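Long-range contacts in nitrilotriacetate monooxygenase (Burkholderia pseudomallei, PDB 3SDO), which probably acts as a flavin-dependent (FMN) monooxygenase of the bacterial luciferase-like type, inserting oxygen from O2 into its organic substrate: residues E78-L83 against G97-S102; A124-V129 against E156-V161; D244-F249 against E388-G393; R252-A257 against V267-G272. All blocks are in the same frame, centred on the assembly; numbering follows the deposited sequence.

Interaction 1 of 4, residues E78-L83 against G97-S102; sequences EPISLL and GTMSSS
Met99 reaches back from strand 94-100 to Ile80 on helix 79-88, joining an outer helix of the luciferase-like TIM barrel to the strand that follows it. Helix and strand run nearly antiparallel, their axes at 161°, as expected where the chain returns to a parallel barrel. From CB of Met99, CG lies anti to the backbone N (chi1 -162°), and CB and CG span the gap without meeting the helix. SD follows in the same extended line, and the chain then bends, bringing CE to Ile80 CG1 at a tight 3.4 Å and to CD1 of Ile80 at 3.9 Å. The two side chains cross at about a right angle; a slim, flexible methionine suits this reach, and Val109 and Phe113 of helix 106-119 also touch it. Pro79, in the first helical turn, where a residue without an amide hydrogen is well tolerated, sets its CG 3.6 Å from the carbonyl O of Thr98, a predicted FMN-binding residue. Before it, Glu78 is the N-cap: OE1 takes the N-H of Ser81 on its syn side, nearly straight at 169°, while OE2 receives Ile80 N from above the carboxylate plane. Gln112 of the second subunit also bonds OE2, tying this helix start to the dimer. Gly97 has no side chain, and over it Leu83 CD1 settles 3.5 Å from both Gly97 N and Gly97 CA.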
loop_
_atom_site.group_PDB
_atom_site.type_symbol
_atom_site.label_atom_id
_atom_site.label_comp_id
_atom_site.label_asym_id
_atom_site.label_seq_id
_atom_site.Cartn_x
_atom_site.Cartn_y
_atom_site.Cartn_z
ATOM N N GLU A 78 6.242 0.013 1.465
ATOM C CA GLU A 78 5.490 -0.357 0.275
ATOM C C GLU A 78 4.507 0.803 -0.048
ATOM O O GLU A 78 3.959 1.421 0.879
ATOM C CB GLU A 78 4.792 -1.697 0.519
ATOM C CG GLU A 78 3.933 -2.182 -0.620
ATOM C CD GLU A 78 2.590 -1.497 -0.686
ATOM O OE1 GLU A 78 2.053 -1.078 0.371
ATOM O OE2 GLU A 78 2.067 -1.402 -1.811
ATOM N N PRO A 79 4.308 1.139 -1.354
ATOM C CA PRO A 79 3.608 2.406 -1.661
ATOM C C PRO A 79 2.127 2.538 -1.299
ATOM O O PRO A 79 1.736 3.604 -0.854
ATOM C CB PRO A 79 3.788 2.559 -3.172
ATOM C CG PRO A 79 5.046 1.774 -3.472
ATOM C CD PRO A 79 4.917 0.571 -2.561
ATOM N N ILE A 80 1.298 1.510 -1.493
ATOM C CA ILE A 80 -0.137 1.656 -1.186
ATOM C C ILE A 80 -0.318 1.915 0.310
ATOM O O ILE A 80 -1.059 2.830 0.691
ATOM C CB ILE A 80 -0.967 0.442 -1.616
ATOM C CG1 ILE A 80 -0.939 0.293 -3.133
ATOM C CG2 ILE A 80 -2.431 0.529 -1.074
ATOM C CD1 ILE A 80 -1.677 1.413 -3.880
ATOM N N SER A 81 0.332 1.097 1.145
ATOM C CA SER A 81 0.294 1.295 2.585
ATOM C C SER A 81 0.831 2.681 2.980
ATOM O O SER A 81 0.191 3.406 3.740
ATOM C CB SER A 81 1.068 0.208 3.350
ATOM O OG SER A 81 2.405 0.050 2.886
ATOM N N LEU A 82 2.005 3.047 2.476
ATOM C CA LEU A 82 2.604 4.334 2.859
ATOM C C LEU A 82 1.710 5.508 2.444
ATOM O O LEU A 82 1.452 6.421 3.238
ATOM C CB LEU A 82 4.026 4.478 2.269
ATOM C CG LEU A 82 4.747 5.821 2.517
ATOM C CD1 LEU A 82 4.939 6.151 3.988
ATOM C CD2 LEU A 82 6.099 5.840 1.779
ATOM N N LEU A 83 1.223 5.480 1.209
ATOM C CA LEU A 83 0.449 6.595 0.686
ATOM C C LEU A 83 -0.912 6.729 1.385
ATOM O O LEU A 83 -1.406 7.846 1.598
ATOM C CB LEU A 83 0.283 6.442 -0.826
ATOM C CG LEU A 83 1.566 6.750 -1.616
ATOM C CD1 LEU A 83 1.358 6.397 -3.101
ATOM C CD2 LEU A 83 2.009 8.216 -1.472
ATOM N N GLY A 97 2.100 6.745 -6.459
ATOM C CA GLY A 97 2.812 5.531 -6.145
ATOM C C GLY A 97 3.165 4.648 -7.311
ATOM O O GLY A 97 2.366 4.415 -8.219
ATOM N N THR A 98 4.383 4.133 -7.287
ATOM C CA THR A 98 4.801 3.160 -8.292
ATOM C C THR A 98 4.179 1.775 -8.067
ATOM O O THR A 98 4.124 1.278 -6.952
ATOM C CB THR A 98 6.346 3.038 -8.327
ATOM O OG1 THR A 98 6.896 4.242 -8.862
ATOM C CG2 THR A 98 6.803 1.861 -9.185
ATOM N N MET A 99 3.727 1.143 -9.146
ATOM C CA MET A 99 3.376 -0.264 -9.108
ATOM C C MET A 99 3.569 -0.873 -10.493
ATOM O O MET A 99 3.241 -0.260 -11.499
ATOM C CB MET A 99 1.951 -0.493 -8.616
ATOM C CG MET A 99 1.727 -1.935 -8.167
ATOM S SD MET A 99 0.082 -2.172 -7.509
ATOM C CE MET A 99 0.199 -1.349 -5.913
ATOM N N SER A 100 4.135 -2.073 -10.512
ATOM C CA SER A 100 4.519 -2.750 -11.738
ATOM C C SER A 100 3.331 -3.424 -12.429
ATOM O O SER A 100 2.492 -4.047 -11.788
ATOM C CB SER A 100 5.606 -3.807 -11.430
ATOM O OG SER A 100 5.479 -4.932 -12.285
ATOM N N SER A 101 3.293 -3.314 -13.749
ATOM C CA SER A 101 2.294 -3.988 -14.558
ATOM C C SER A 101 2.544 -5.483 -14.636
ATOM O O SER A 101 1.608 -6.225 -14.810
ATOM C CB SER A 101 2.313 -3.463 -15.996
ATOM O OG SER A 101 2.307 -2.063 -16.009
ATOM N N SER A 102 3.802 -5.916 -14.552
ATOM C CA SER A 102 4.124 -7.347 -14.771
ATOM C C SER A 102 3.888 -8.197 -13.538
ATOM O O SER A 102 3.636 -9.395 -13.653
ATOM C CB SER A 102 5.571 -7.520 -15.231
ATOM O OG SER A 102 5.827 -6.758 -16.399
#

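Interaction 2 of 4, residues A124-V129 against E156-V161; sequences AGWNVV and EHLDVV
The indole of Trp126 and the imidazole of His157 meet rim to rim, neither ring lying over the other, with their planes turned 57° apart. His157 ND1 sits at the edge of the indole, in its plane, 3.4 Å from Trp126 CH2. One face of the indole is covered from within the same strand: CG2 of Val128 stands 3.5 Å above the plane, over the ring centre. Phe113 of helix 106-119 stacks on the indole as well. Trp126 CG is anti to the backbone N (chi1 170°), which starts the large ring outward from the strand, across the gap to the helix; the axes of the two segments are 10.7 Å apart, a distance that a tryptophan can bridge. At the far rim, CZ3 of Trp126 meets Leu158 CD1 at 3.6 Å and Val161 CG1 at 3.8 Å, both approaching obliquely. Leu158 slides past the indole in the opposite direction, and its CD1 also touches Val128 CG2, more loosely. Two ring nitrogens of this buried pair have partners outside it: Trp126 NE1 bonds to Met99 O, and His157 NE2 to Ser104 OG. These bonds help fix how the two rings are turned. A strand facing the helix that follows it, nearly antiparallel at 152° and sealed by aromatic and branched apolar groups, is the beta-alpha packing of a TIM barrel.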
loop_
_atom_site.group_PDB
_atom_site.type_symbol
_atom_site.label_atom_id
_atom_site.label_comp_id
_atom_site.label_asym_id
_atom_site.label_seq_id
_atom_site.Cartn_x
_atom_site.Cartn_y
_atom_site.Cartn_z
ATOM N N ALA A 124 -5.045 10.389 -5.619
ATOM C CA ALA A 124 -4.160 9.283 -6.000
ATOM C C ALA A 124 -3.550 9.444 -7.394
ATOM O O ALA A 124 -4.176 10.005 -8.317
ATOM C CB ALA A 124 -4.907 7.960 -5.919
ATOM N N GLY A 125 -2.349 8.903 -7.552
ATOM C CA GLY A 125 -1.699 8.761 -8.862
ATOM C C GLY A 125 -0.999 7.416 -8.930
ATOM O O GLY A 125 -0.528 6.908 -7.911
ATOM N N TRP A 126 -0.972 6.801 -10.113
ATOM C CA TRP A 126 -0.272 5.531 -10.290
ATOM C C TRP A 126 0.823 5.739 -11.306
ATOM O O TRP A 126 0.535 6.140 -12.443
ATOM C CB TRP A 126 -1.239 4.413 -10.756
ATOM C CG TRP A 126 -0.594 3.104 -11.201
ATOM C CD1 TRP A 126 0.598 2.602 -10.803
ATOM C CD2 TRP A 126 -1.157 2.121 -12.104
ATOM N NE1 TRP A 126 0.834 1.382 -11.408
ATOM C CE2 TRP A 126 -0.224 1.073 -12.217
ATOM C CE3 TRP A 126 -2.348 2.045 -12.834
ATOM C CZ2 TRP A 126 -0.438 -0.033 -13.043
ATOM C CZ3 TRP A 126 -2.572 0.949 -13.638
ATOM C CH2 TRP A 126 -1.613 -0.076 -13.745
ATOM N N ASN A 127 2.070 5.493 -10.883
ATOM C CA ASN A 127 3.214 5.473 -11.775
ATOM C C ASN A 127 3.338 4.073 -12.327
ATOM O O ASN A 127 3.732 3.150 -11.603
ATOM C CB ASN A 127 4.523 5.886 -11.083
ATOM C CG ASN A 127 5.719 5.786 -12.019
ATOM O OD1 ASN A 127 5.626 6.164 -13.200
ATOM N ND2 ASN A 127 6.842 5.269 -11.514
ATOM N N VAL A 128 2.962 3.926 -13.592
ATOM C CA VAL A 128 2.958 2.640 -14.291
ATOM C C VAL A 128 4.385 2.305 -14.715
ATOM O O VAL A 128 4.986 3.012 -15.518
ATOM C CB VAL A 128 2.023 2.685 -15.519
ATOM C CG1 VAL A 128 2.067 1.347 -16.335
ATOM C CG2 VAL A 128 0.596 3.006 -15.082
ATOM N N VAL A 129 4.929 1.245 -14.124
ATOM C CA VAL A 129 6.274 0.810 -14.423
ATOM C C VAL A 129 6.240 -0.388 -15.375
ATOM O O VAL A 129 5.662 -1.421 -15.064
ATOM C CB VAL A 129 7.044 0.559 -13.126
ATOM C CG1 VAL A 129 8.096 -0.466 -13.300
ATOM C CG2 VAL A 129 7.627 1.901 -12.627
ATOM N N GLU A 156 -2.135 -3.407 -22.060
ATOM C CA GLU A 156 -3.357 -4.162 -21.776
ATOM C C GLU A 156 -3.745 -4.078 -20.287
ATOM O O GLU A 156 -4.914 -3.920 -19.953
ATOM C CB GLU A 156 -3.222 -5.636 -22.186
ATOM C CG GLU A 156 -4.557 -6.371 -22.145
ATOM C CD GLU A 156 -4.464 -7.844 -22.487
ATOM O OE1 GLU A 156 -3.502 -8.243 -23.187
ATOM O OE2 GLU A 156 -5.354 -8.597 -22.035
ATOM N N HIS A 157 -2.757 -4.208 -19.422
ATOM C CA HIS A 157 -2.935 -4.114 -17.967
ATOM C C HIS A 157 -3.588 -2.774 -17.587
ATOM O O HIS A 157 -4.552 -2.725 -16.809
ATOM C CB HIS A 157 -1.552 -4.272 -17.309
ATOM C CG HIS A 157 -1.563 -4.327 -15.814
ATOM N ND1 HIS A 157 -1.762 -3.210 -15.034
ATOM C CD2 HIS A 157 -1.323 -5.352 -14.955
ATOM C CE1 HIS A 157 -1.659 -3.546 -13.757
ATOM N NE2 HIS A 157 -1.409 -4.844 -13.683
ATOM N N LEU A 158 -3.042 -1.690 -18.131
ATOM C CA LEU A 158 -3.580 -0.363 -17.891
ATOM C C LEU A 158 -5.014 -0.235 -18.396
ATOM O O LEU A 158 -5.868 0.340 -17.714
ATOM C CB LEU A 158 -2.691 0.683 -18.563
ATOM C CG LEU A 158 -3.046 2.140 -18.351
ATOM C CD1 LEU A 158 -3.287 2.430 -16.876
ATOM C CD2 LEU A 158 -1.928 3.036 -18.875
ATOM N N ASP A 159 -5.269 -0.785 -19.585
ATOM C CA ASP A 159 -6.605 -0.742 -20.194
ATOM C C ASP A 159 -7.607 -1.455 -19.289
ATOM O O ASP A 159 -8.734 -0.991 -19.135
ATOM C CB ASP A 159 -6.647 -1.425 -21.569
ATOM C CG ASP A 159 -5.995 -0.604 -22.664
ATOM O OD1 ASP A 159 -5.680 0.574 -22.423
ATOM O OD2 ASP A 159 -5.775 -1.160 -23.779
ATOM N N VAL A 160 -7.185 -2.571 -18.693
ATOM C CA VAL A 160 -8.036 -3.300 -17.753
ATOM C C VAL A 160 -8.302 -2.469 -16.485
ATOM O O VAL A 160 -9.451 -2.316 -16.068
ATOM C CB VAL A 160 -7.431 -4.673 -17.382
ATOM C CG1 VAL A 160 -8.273 -5.390 -16.287
ATOM C CG2 VAL A 160 -7.356 -5.568 -18.632
ATOM N N VAL A 161 -7.246 -1.920 -15.891
ATOM C CA VAL A 161 -7.414 -1.104 -14.690
ATOM C C VAL A 161 -8.394 0.049 -14.938
ATOM O O VAL A 161 -9.374 0.201 -14.199
ATOM C CB VAL A 161 -6.081 -0.604 -14.148
ATOM C CG1 VAL A 161 -6.284 0.407 -12.971
ATOM C CG2 VAL A 161 -5.287 -1.784 -13.664
#

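Interaction 3 of 4, residues D244-F249 against E388-G393; sequences DEARVF and EGAADG
A Schellman motif ends helix 375-387, and Arg247 of helix 243-259 binds the backbone just there, at Glu388. Its guanidinium meets the carbonyl O of Glu388 edge-on: NE lies 2.9 Å and NH2 2.8 Å from that oxygen, two bent, weak bonds that share one acceptor. Arg247 CG is anti to the backbone N (chi1 -179°), and the chain bends only further out. Arg247 NH2 also forms a long salt bridge, 3.3 Å, with Glu388 OE1; the two side chains lie alongside, pointing the same way, but the planes of guanidinium and carboxylate are 78° apart. Such a long, polar side chain suits the partly exposed border of the contact. Gly389, with positive phi, is the C-prime residue of the motif, a conformation that glycine takes readily. From here the chain turns inward to strand 393-396, one of the parallel strands of the luciferase-like TIM barrel. Small residues let helix and loop come close: the CA atoms of Arg247 and Ala390 are 4.1 Å apart, and Ala246 CB touches Ala390 CB at 3.9 Å. A water donates to both Ala246 O and Ala390 O, 2.7 Å from the latter, and lies in the plane of the Phe249 ring, at its edge.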
loop_
_atom_site.group_PDB
_atom_site.type_symbol
_atom_site.label_atom_id
_atom_site.label_comp_id
_atom_site.label_asym_id
_atom_site.label_seq_id
_atom_site.Cartn_x
_atom_site.Cartn_y
_atom_site.Cartn_z
ATOM N N ASP A 244 19.053 19.819 -23.564
ATOM C CA ASP A 244 18.798 19.454 -24.968
ATOM C C ASP A 244 18.046 18.124 -25.074
ATOM O O ASP A 244 17.117 17.974 -25.871
ATOM C CB ASP A 244 20.125 19.356 -25.725
ATOM C CG ASP A 244 20.723 20.705 -26.044
ATOM O OD1 ASP A 244 19.980 21.679 -26.233
ATOM O OD2 ASP A 244 21.946 20.774 -26.156
ATOM N N GLU A 245 18.461 17.165 -24.259
ATOM C CA GLU A 245 17.774 15.877 -24.162
ATOM C C GLU A 245 16.330 16.011 -23.701
ATOM O O GLU A 245 15.423 15.413 -24.287
ATOM C CB GLU A 245 18.502 14.973 -23.188
ATOM C CG GLU A 245 19.772 14.408 -23.790
ATOM C CD GLU A 245 20.559 13.605 -22.797
ATOM O OE1 GLU A 245 20.207 13.615 -21.600
ATOM O OE2 GLU A 245 21.518 12.950 -23.220
ATOM N N ALA A 246 16.124 16.826 -22.673
ATOM C CA ALA A 246 14.781 17.049 -22.114
ATOM C C ALA A 246 13.870 17.708 -23.132
ATOM O O ALA A 246 12.693 17.385 -23.235
ATOM C CB ALA A 246 14.874 17.897 -20.868
ATOM N N ARG A 247 14.425 18.626 -23.906
ATOM C CA ARG A 247 13.652 19.307 -24.912
ATOM C C ARG A 247 13.214 18.340 -26.019
ATOM O O ARG A 247 12.088 18.404 -26.505
ATOM C CB ARG A 247 14.491 20.424 -25.480
ATOM C CG ARG A 247 13.818 21.228 -26.498
ATOM C CD ARG A 247 14.738 22.361 -26.889
ATOM N NE ARG A 247 14.011 23.602 -26.928
ATOM C CZ ARG A 247 14.555 24.772 -27.240
ATOM N NH1 ARG A 247 15.857 24.857 -27.544
ATOM N NH2 ARG A 247 13.783 25.850 -27.253
ATOM N N VAL A 248 14.104 17.440 -26.420
ATOM C CA VAL A 248 13.738 16.420 -27.418
ATOM C C VAL A 248 12.672 15.501 -26.840
ATOM O O VAL A 248 11.681 15.229 -27.494
ATOM C CB VAL A 248 14.948 15.594 -27.898
ATOM C CG1 VAL A 248 14.479 14.392 -28.746
ATOM C CG2 VAL A 248 15.932 16.503 -28.688
ATOM N N PHE A 249 12.859 15.069 -25.595
ATOM C CA PHE A 249 11.903 14.211 -24.934
ATOM C C PHE A 249 10.537 14.876 -24.861
ATOM O O PHE A 249 9.529 14.260 -25.210
ATOM C CB PHE A 249 12.404 13.837 -23.551
ATOM C CG PHE A 249 11.516 12.886 -22.823
ATOM C CD1 PHE A 249 11.434 11.559 -23.219
ATOM C CD2 PHE A 249 10.761 13.306 -21.744
ATOM C CE1 PHE A 249 10.624 10.668 -22.543
ATOM C CE2 PHE A 249 9.945 12.417 -21.072
ATOM C CZ PHE A 249 9.877 11.101 -21.474
ATOM N N GLU A 388 11.487 27.367 -22.685
ATOM C CA GLU A 388 12.043 26.865 -23.932
ATOM C C GLU A 388 11.529 25.489 -24.298
ATOM O O GLU A 388 12.017 24.881 -25.249
ATOM C CB GLU A 388 13.584 26.902 -23.870
ATOM C CG GLU A 388 14.152 28.312 -23.697
ATOM C CD GLU A 388 13.647 29.280 -24.771
ATOM O OE1 GLU A 388 13.760 28.900 -25.945
ATOM O OE2 GLU A 388 13.164 30.393 -24.432
ATOM N N GLY A 389 10.548 24.986 -23.561
ATOM C CA GLY A 389 9.873 23.735 -23.943
ATOM C C GLY A 389 10.561 22.447 -23.531
ATOM O O GLY A 389 10.518 21.464 -24.266
ATOM N N ALA A 390 11.200 22.431 -22.367
ATOM C CA ALA A 390 11.767 21.188 -21.833
ATOM C C ALA A 390 10.964 20.659 -20.652
ATOM O O ALA A 390 11.191 19.528 -20.214
ATOM C CB ALA A 390 13.205 21.386 -21.409
ATOM N N ALA A 391 10.032 21.457 -20.140
ATOM C CA ALA A 391 9.318 21.090 -18.908
ATOM C C ALA A 391 8.003 21.862 -18.774
ATOM O O ALA A 391 7.913 22.993 -19.210
ATOM C CB ALA A 391 10.212 21.341 -17.707
ATOM N N ASP A 392 6.984 21.211 -18.220
ATOM C CA ASP A 392 5.746 21.855 -17.756
ATOM C C ASP A 392 5.784 22.019 -16.233
ATOM O O ASP A 392 4.905 22.635 -15.620
ATOM C CB ASP A 392 4.525 20.997 -18.100
ATOM C CG ASP A 392 4.318 20.842 -19.597
ATOM O OD1 ASP A 392 4.506 21.836 -20.301
ATOM O OD2 ASP A 392 3.981 19.717 -20.061
ATOM N N GLY A 393 6.786 21.397 -15.635
ATOM C CA GLY A 393 6.945 21.307 -14.199
ATOM C C GLY A 393 8.148 20.433 -13.940
ATOM O O GLY A 393 8.807 20.003 -14.896
HETATM O O HOH W 1 11.536 16.924 -20.745
#

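Interaction 4 of 4, residues R252-A257 against V267-G272; sequences RVKAAA and VKVFPG
Val267, just before the strand, sets both methyl groups against the helix: CG1 meets Val253 CG1 at 3.8 Å, crossing obliquely, and CG2 meets Ala257 CB at 3.7 Å. An alanine on the helix leaves room for this branched neighbour. The carbonyl O of Val267 accepts a hydrogen bond from Lys254 NZ at 2.8 Å, the ammonium standing 33° out of the carbonyl plane with a C=O...N angle of 147°. Lys254 folds to get there, its CD turned by a bend at chi2 (-84°), and NZ is gripped further by a salt bridge to Asp392 and a hydrogen bond to Pro264 O. Lys268 points away from the helix; its NZ is 6.5 Å from that of Lys254, and the nearby Asp392 probably offsets some of the repulsion. At Val269 the chain faces the helix again: CG2 reaches Val253 CG1 tip to tip at 3.9 Å and takes the aliphatic CE of Lys254 beside it. Beyond it, Phe270 bonds through its backbone to Val236, and Pro271 rests on Ser238, both in strand 235-238. Strand 235-238, helix 243-259 and strand 268-277 thus form a beta-alpha-beta crossover, the repeating unit of a TIM barrel, with beta-branched valines packed between helix and sheet.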
loop_
_atom_site.group_PDB
_atom_site.type_symbol
_atom_site.label_atom_id
_atom_site.label_comp_id
_atom_site.label_asym_id
_atom_site.label_seq_id
_atom_site.Cartn_x
_atom_site.Cartn_y
_atom_site.Cartn_z
ATOM N N ARG A 252 8.854 14.852 -28.306
ATOM C CA ARG A 252 8.420 13.507 -28.707
ATOM C C ARG A 252 7.171 13.045 -27.962
ATOM O O ARG A 252 6.266 12.456 -28.571
ATOM C CB ARG A 252 9.563 12.497 -28.514
ATOM C CG ARG A 252 10.774 12.786 -29.370
ATOM C CD ARG A 252 11.912 11.822 -29.077
ATOM N NE ARG A 252 11.609 10.471 -29.537
ATOM C CZ ARG A 252 12.281 9.385 -29.159
ATOM N NH1 ARG A 252 13.276 9.481 -28.275
ATOM N NH2 ARG A 252 11.945 8.193 -29.647
ATOM N N VAL A 253 7.112 13.318 -26.653
ATOM C CA VAL A 253 5.964 12.908 -25.834
ATOM C C VAL A 253 4.707 13.664 -26.294
ATOM O O VAL A 253 3.627 13.078 -26.480
ATOM C CB VAL A 253 6.213 13.162 -24.337
ATOM C CG1 VAL A 253 4.868 13.075 -23.541
ATOM C CG2 VAL A 253 7.292 12.186 -23.806
ATOM N N LYS A 254 4.850 14.961 -26.512
ATOM C CA LYS A 254 3.722 15.760 -26.981
ATOM C C LYS A 254 3.246 15.314 -28.361
ATOM O O LYS A 254 2.033 15.186 -28.581
ATOM C CB LYS A 254 4.069 17.255 -26.960
ATOM C CG LYS A 254 4.359 17.793 -25.545
ATOM C CD LYS A 254 3.131 18.190 -24.725
ATOM C CE LYS A 254 3.605 18.732 -23.351
ATOM N NZ LYS A 254 2.575 19.210 -22.416
ATOM N N ALA A 255 4.166 15.061 -29.294
ATOM C CA ALA A 255 3.761 14.571 -30.636
ATOM C C ALA A 255 3.122 13.182 -30.534
ATOM O O ALA A 255 2.153 12.873 -31.228
ATOM C CB ALA A 255 4.954 14.546 -31.600
ATOM N N ALA A 256 3.664 12.332 -29.677
ATOM C CA ALA A 256 3.082 10.999 -29.485
ATOM C C ALA A 256 1.641 11.136 -28.979
ATOM O O ALA A 256 0.775 10.390 -29.415
ATOM C CB ALA A 256 3.939 10.129 -28.524
ATOM N N ALA A 257 1.384 12.090 -28.086
ATOM C CA ALA A 257 0.018 12.377 -27.608
ATOM C C ALA A 257 -0.912 12.835 -28.749
ATOM O O ALA A 257 -2.052 12.357 -28.898
ATOM C CB ALA A 257 0.043 13.463 -26.447
ATOM N N VAL A 267 -1.019 16.373 -21.262
ATOM C CA VAL A 267 0.020 15.390 -20.951
ATOM C C VAL A 267 1.188 16.168 -20.434
ATOM O O VAL A 267 1.934 16.770 -21.215
ATOM C CB VAL A 267 0.451 14.590 -22.166
ATOM C CG1 VAL A 267 1.524 13.525 -21.740
ATOM C CG2 VAL A 267 -0.785 13.982 -22.872
ATOM N N LYS A 268 1.335 16.175 -19.115
ATOM C CA LYS A 268 2.330 17.006 -18.461
ATOM C C LYS A 268 3.715 16.344 -18.494
ATOM O O LYS A 268 3.851 15.141 -18.224
ATOM C CB LYS A 268 1.922 17.259 -17.004
ATOM C CG LYS A 268 0.505 17.804 -16.810
ATOM C CD LYS A 268 0.302 19.175 -17.455
ATOM C CE LYS A 268 -1.027 19.735 -17.013
ATOM N NZ LYS A 268 -1.370 21.053 -17.567
ATOM N N VAL A 269 4.747 17.117 -18.785
ATOM C CA VAL A 269 6.117 16.591 -18.800
ATOM C C VAL A 269 6.924 17.212 -17.664
ATOM O O VAL A 269 7.081 18.437 -17.607
ATOM C CB VAL A 269 6.794 16.835 -20.145
ATOM C CG1 VAL A 269 8.260 16.432 -20.100
ATOM C CG2 VAL A 269 6.054 16.084 -21.282
ATOM N N PHE A 270 7.439 16.352 -16.782
ATOM C CA PHE A 270 8.116 16.743 -15.542
ATOM C C PHE A 270 9.519 16.120 -15.439
ATOM O O PHE A 270 9.688 15.028 -14.893
ATOM C CB PHE A 270 7.266 16.291 -14.344
ATOM C CG PHE A 270 5.894 16.948 -14.269
ATOM C CD1 PHE A 270 5.666 18.242 -14.756
ATOM C CD2 PHE A 270 4.841 16.287 -13.692
ATOM C CE1 PHE A 270 4.396 18.833 -14.647
ATOM C CE2 PHE A 270 3.602 16.875 -13.556
ATOM C CZ PHE A 270 3.362 18.122 -14.029
ATOM N N PRO A 271 10.539 16.791 -15.978
ATOM C CA PRO A 271 11.860 16.197 -15.812
ATOM C C PRO A 271 12.303 16.259 -14.367
ATOM O O PRO A 271 11.892 17.157 -13.641
ATOM C CB PRO A 271 12.774 17.053 -16.684
ATOM C CG PRO A 271 11.994 18.165 -17.147
ATOM C CD PRO A 271 10.575 18.048 -16.725
ATOM N N GLY A 272 13.107 15.282 -13.976
ATOM C CA GLY A 272 13.700 15.197 -12.662
ATOM C C GLY A 272 14.919 16.066 -12.528
ATOM O O GLY A 272 15.758 16.103 -13.433
#

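Interactions 1, 2 and 4 are buried helix-to-strand contacts that reach the same parallel sheet, whereas interaction 3 is partly exposed and joins a helix to a loop. Interactions 1 and 2 share a border, since strands 94-100 and 124-129 are neighbours; interaction 1 relies on aliphatic groups and a methionine, interaction 2 on an indole, an imidazole and branched apolar chains, and only the first has the second subunit within reach. Interactions 3 and 4 use successive turns of helix 243-259, with centres about 8 Å apart, and Asp392 links them through its salt bridge to Lys254. Their chemistry differs with depth: weak arginine bonds at the outer border and a water bridging backbone carbonyls further in, then valine packing with one lysine-to-carbonyl bond in interaction 4.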